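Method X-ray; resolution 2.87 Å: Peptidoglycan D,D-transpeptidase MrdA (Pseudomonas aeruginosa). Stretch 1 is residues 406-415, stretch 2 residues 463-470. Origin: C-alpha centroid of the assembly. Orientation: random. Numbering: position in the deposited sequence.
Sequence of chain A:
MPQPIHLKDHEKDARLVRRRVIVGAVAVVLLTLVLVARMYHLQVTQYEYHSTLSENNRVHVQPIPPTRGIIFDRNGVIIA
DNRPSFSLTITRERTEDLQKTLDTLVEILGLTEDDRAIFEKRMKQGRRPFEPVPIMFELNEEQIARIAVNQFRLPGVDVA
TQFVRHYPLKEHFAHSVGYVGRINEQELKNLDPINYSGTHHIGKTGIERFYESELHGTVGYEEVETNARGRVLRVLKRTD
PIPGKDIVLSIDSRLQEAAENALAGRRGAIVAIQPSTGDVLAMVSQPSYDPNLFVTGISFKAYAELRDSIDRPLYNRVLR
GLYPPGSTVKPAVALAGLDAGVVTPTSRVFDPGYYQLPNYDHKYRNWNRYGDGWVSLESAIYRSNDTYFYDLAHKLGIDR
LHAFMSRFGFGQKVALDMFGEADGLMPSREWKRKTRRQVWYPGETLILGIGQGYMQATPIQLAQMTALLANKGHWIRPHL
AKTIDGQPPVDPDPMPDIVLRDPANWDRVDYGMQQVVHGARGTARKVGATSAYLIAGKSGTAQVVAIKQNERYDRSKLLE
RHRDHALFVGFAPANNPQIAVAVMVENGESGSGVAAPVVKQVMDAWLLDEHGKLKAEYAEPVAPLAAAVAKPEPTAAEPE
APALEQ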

# COMPACT_ATOMS: atom_id res chain seq x y z
N SER A 406 -10.44 -10.20 -6.05
CA SER A 406 -9.49 -9.94 -7.13
C SER A 406 -9.78 -8.60 -7.80
O SER A 406 -8.86 -7.85 -8.12
CB SER A 406 -9.52 -11.07 -8.16
OG SER A 406 -8.30 -11.12 -8.89
N ARG A 407 -11.07 -8.29 -8.01
CA ARG A 407 -11.43 -7.01 -8.59
C ARG A 407 -11.05 -5.85 -7.68
O ARG A 407 -11.04 -4.70 -8.13
CB ARG A 407 -12.93 -6.97 -8.89
CG ARG A 407 -13.40 -8.14 -9.74
CD ARG A 407 -14.46 -7.73 -10.75
NE ARG A 407 -15.60 -7.06 -10.13
CZ ARG A 407 -16.71 -7.67 -9.75
NH1 ARG A 407 -16.85 -8.98 -9.93
NH2 ARG A 407 -17.70 -6.98 -9.19
N PHE A 408 -10.75 -6.12 -6.41
CA PHE A 408 -10.25 -5.12 -5.48
C PHE A 408 -8.73 -4.98 -5.54
O PHE A 408 -8.18 -4.12 -4.84
CB PHE A 408 -10.67 -5.47 -4.05
CG PHE A 408 -11.88 -4.71 -3.57
CD1 PHE A 408 -13.14 -4.99 -4.07
CD2 PHE A 408 -11.75 -3.71 -2.62
CE1 PHE A 408 -14.25 -4.29 -3.64
CE2 PHE A 408 -12.86 -3.00 -2.18
CZ PHE A 408 -14.11 -3.30 -2.69
N GLY A 409 -8.05 -5.80 -6.33
CA GLY A 409 -6.62 -5.70 -6.51
C GLY A 409 -5.79 -6.72 -5.76
O GLY A 409 -4.56 -6.61 -5.77
N PHE A 410 -6.41 -7.70 -5.12
CA PHE A 410 -5.68 -8.76 -4.43
C PHE A 410 -5.37 -9.89 -5.40
O PHE A 410 -6.24 -10.32 -6.16
CB PHE A 410 -6.48 -9.28 -3.24
CG PHE A 410 -6.73 -8.24 -2.18
CD1 PHE A 410 -5.68 -7.76 -1.41
CD2 PHE A 410 -8.00 -7.75 -1.95
CE1 PHE A 410 -5.90 -6.80 -0.44
CE2 PHE A 410 -8.23 -6.79 -0.98
CZ PHE A 410 -7.18 -6.32 -0.22
N GLY A 411 -4.13 -10.37 -5.36
CA GLY A 411 -3.69 -11.41 -6.28
C GLY A 411 -2.49 -11.02 -7.12
O GLY A 411 -1.44 -11.67 -7.04
N GLN A 412 -2.65 -10.01 -7.97
CA GLN A 412 -1.55 -9.41 -8.72
C GLN A 412 -1.30 -7.98 -8.23
O GLN A 412 -1.97 -7.48 -7.32
CB GLN A 412 -1.82 -9.45 -10.22
CG GLN A 412 -3.14 -8.89 -10.67
CD GLN A 412 -3.38 -9.15 -12.15
OE1 GLN A 412 -2.77 -10.04 -12.74
NE2 GLN A 412 -4.27 -8.37 -12.75
N LYS A 413 -0.32 -7.32 -8.84
CA LYS A 413 0.11 -6.00 -8.41
C LYS A 413 -0.88 -4.94 -8.85
O LYS A 413 -1.62 -5.11 -9.82
CB LYS A 413 1.48 -5.68 -9.00
CG LYS A 413 1.46 -5.63 -10.52
CD LYS A 413 2.63 -6.35 -11.17
CE LYS A 413 3.90 -5.53 -11.10
NZ LYS A 413 4.99 -6.16 -11.90
N VAL A 414 -0.90 -3.84 -8.10
CA VAL A 414 -1.90 -2.79 -8.28
C VAL A 414 -1.31 -1.53 -8.89
O VAL A 414 -1.93 -0.91 -9.75
CB VAL A 414 -2.61 -2.48 -6.94
CG1 VAL A 414 -3.63 -3.55 -6.61
CG2 VAL A 414 -1.60 -2.34 -5.82
N ALA A 415 -0.11 -1.14 -8.46
CA ALA A 415 0.43 0.17 -8.79
C ALA A 415 0.83 0.23 -10.27
O ALA A 415 0.99 -0.79 -10.94
CB ALA A 415 1.63 0.50 -7.91
N ALA A 463 -3.63 -0.48 0.76
CA ALA A 463 -3.91 0.94 0.62
C ALA A 463 -4.78 1.22 -0.60
O ALA A 463 -5.63 2.12 -0.57
CB ALA A 463 -2.61 1.73 0.55
N GLN A 464 -4.57 0.47 -1.68
CA GLN A 464 -5.41 0.64 -2.87
C GLN A 464 -6.84 0.20 -2.59
O GLN A 464 -7.79 0.81 -3.08
CB GLN A 464 -4.82 -0.12 -4.05
CG GLN A 464 -5.68 -0.10 -5.31
CD GLN A 464 -6.16 1.29 -5.68
OE1 GLN A 464 -5.44 2.28 -5.54
NE2 GLN A 464 -7.40 1.38 -6.15
N MET A 465 -7.01 -0.87 -1.81
CA MET A 465 -8.35 -1.27 -1.38
C MET A 465 -8.99 -0.18 -0.53
O MET A 465 -10.20 0.08 -0.65
CB MET A 465 -8.28 -2.58 -0.61
CG MET A 465 -9.50 -2.86 0.25
SD MET A 465 -9.15 -3.95 1.64
CE MET A 465 -10.53 -3.58 2.71
N THR A 466 -8.20 0.49 0.31
CA THR A 466 -8.73 1.58 1.12
C THR A 466 -9.15 2.76 0.25
O THR A 466 -10.20 3.36 0.48
CB THR A 466 -7.70 2.01 2.16
OG1 THR A 466 -7.04 0.86 2.69
CG2 THR A 466 -8.36 2.78 3.28
N ALA A 467 -8.32 3.11 -0.74
CA ALA A 467 -8.71 4.15 -1.68
C ALA A 467 -9.92 3.74 -2.51
O ALA A 467 -10.73 4.59 -2.88
CB ALA A 467 -7.53 4.49 -2.60
N LEU A 468 -10.05 2.45 -2.79
CA LEU A 468 -11.19 1.96 -3.56
C LEU A 468 -12.50 2.14 -2.79
O LEU A 468 -13.51 2.56 -3.37
CB LEU A 468 -10.98 0.49 -3.92
CG LEU A 468 -11.37 0.04 -5.33
CD1 LEU A 468 -11.05 1.11 -6.36
CD2 LEU A 468 -10.64 -1.25 -5.65
N LEU A 469 -12.49 1.83 -1.49
CA LEU A 469 -13.68 2.07 -0.68
C LEU A 469 -13.99 3.55 -0.56
O LEU A 469 -15.16 3.93 -0.43
CB LEU A 469 -13.49 1.45 0.71
CG LEU A 469 -13.42 -0.08 0.74
CD1 LEU A 469 -12.83 -0.57 2.05
CD2 LEU A 469 -14.80 -0.68 0.50
N ALA A 470 -12.96 4.40 -0.59
CA ALA A 470 -13.17 5.84 -0.58
C ALA A 470 -13.68 6.35 -1.93
O ALA A 470 -14.45 7.32 -1.97
CB ALA A 470 -11.88 6.55 -0.20

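A loop that leaves the end of a helix often has to be fastened to the body of its domain, and where no polar groups pair across the gap, aromatic side chains commonly do the fastening. The transpeptidase MrdA offers a compact example. No hydrogen bond crosses between the two stretches; about 330 Å² of surface, both sides summed, is buried by packing alone.

Phe-408 carries the largest share. Its CA-to-CB bond points sideways to the second helix, but with chi1 at -99°, between the usual wells, the ring comes nearer and meets three residues of that helix. Met-465 and Leu-469 lie at the ring edge, with Phe-408 CD2 3.7 Å from Met-465 CG and Phe-408 CE2 4.0 Å from Leu-469 CD2. Leu-468 instead places a methyl over one face, its CD2 4.1 Å from CD2 of Phe-408. The spacing of these partners is that of a helix: positions 465, 468 and 469 fall close together on one side, and a flat, broad ring can touch all of them at once. The same Leu-468 CD2 also sits 3.9 Å from Phe-408 O, so the leucine packs against backbone as well as ring.

Met-465 is the main counterpart on the helix. Its CA-to-CB bond points toward the loop, and its three chi angles are all t, giving an extended chain that serves two aromatic rings. Met-465 CG makes the closest approach to Phe-408, and Met-465 SD the closest approach to Phe-410; Met-465 SD is 3.6 Å from Phe-410 CZ. This is an edge-on sulfur-aromatic contact: Met-465 SD is 4.9 Å from the centroid of the Phe-410 ring and 88° off the ring normal. A long, unbranched, apolar side chain suits a position in contact with both rings.

The turn between the two phenylalanines depends on Gly-409. It closes the preceding helix in a Schellman motif, with positive phi and a bond from Gly-409 N to Ser-406 O of 2.8 Å. At these angles a CB would jam against the preceding carbonyl oxygen, and it would also clash with Val-414 CG1 at 2.7 Å.

Farther along the loop, the CA-to-CB bond of Val-414 points toward the helix and the residue adds a looser contact, Val-414 CB lying 4.2 Å from Gln-464 CG. Here the glutamine contributes its aliphatic portion, which lets a polar residue take part in an apolar seam. The helix presents this surface on a regular backbone, with bonds such as Leu-468 N to Gln-464 O at 2.8 Å.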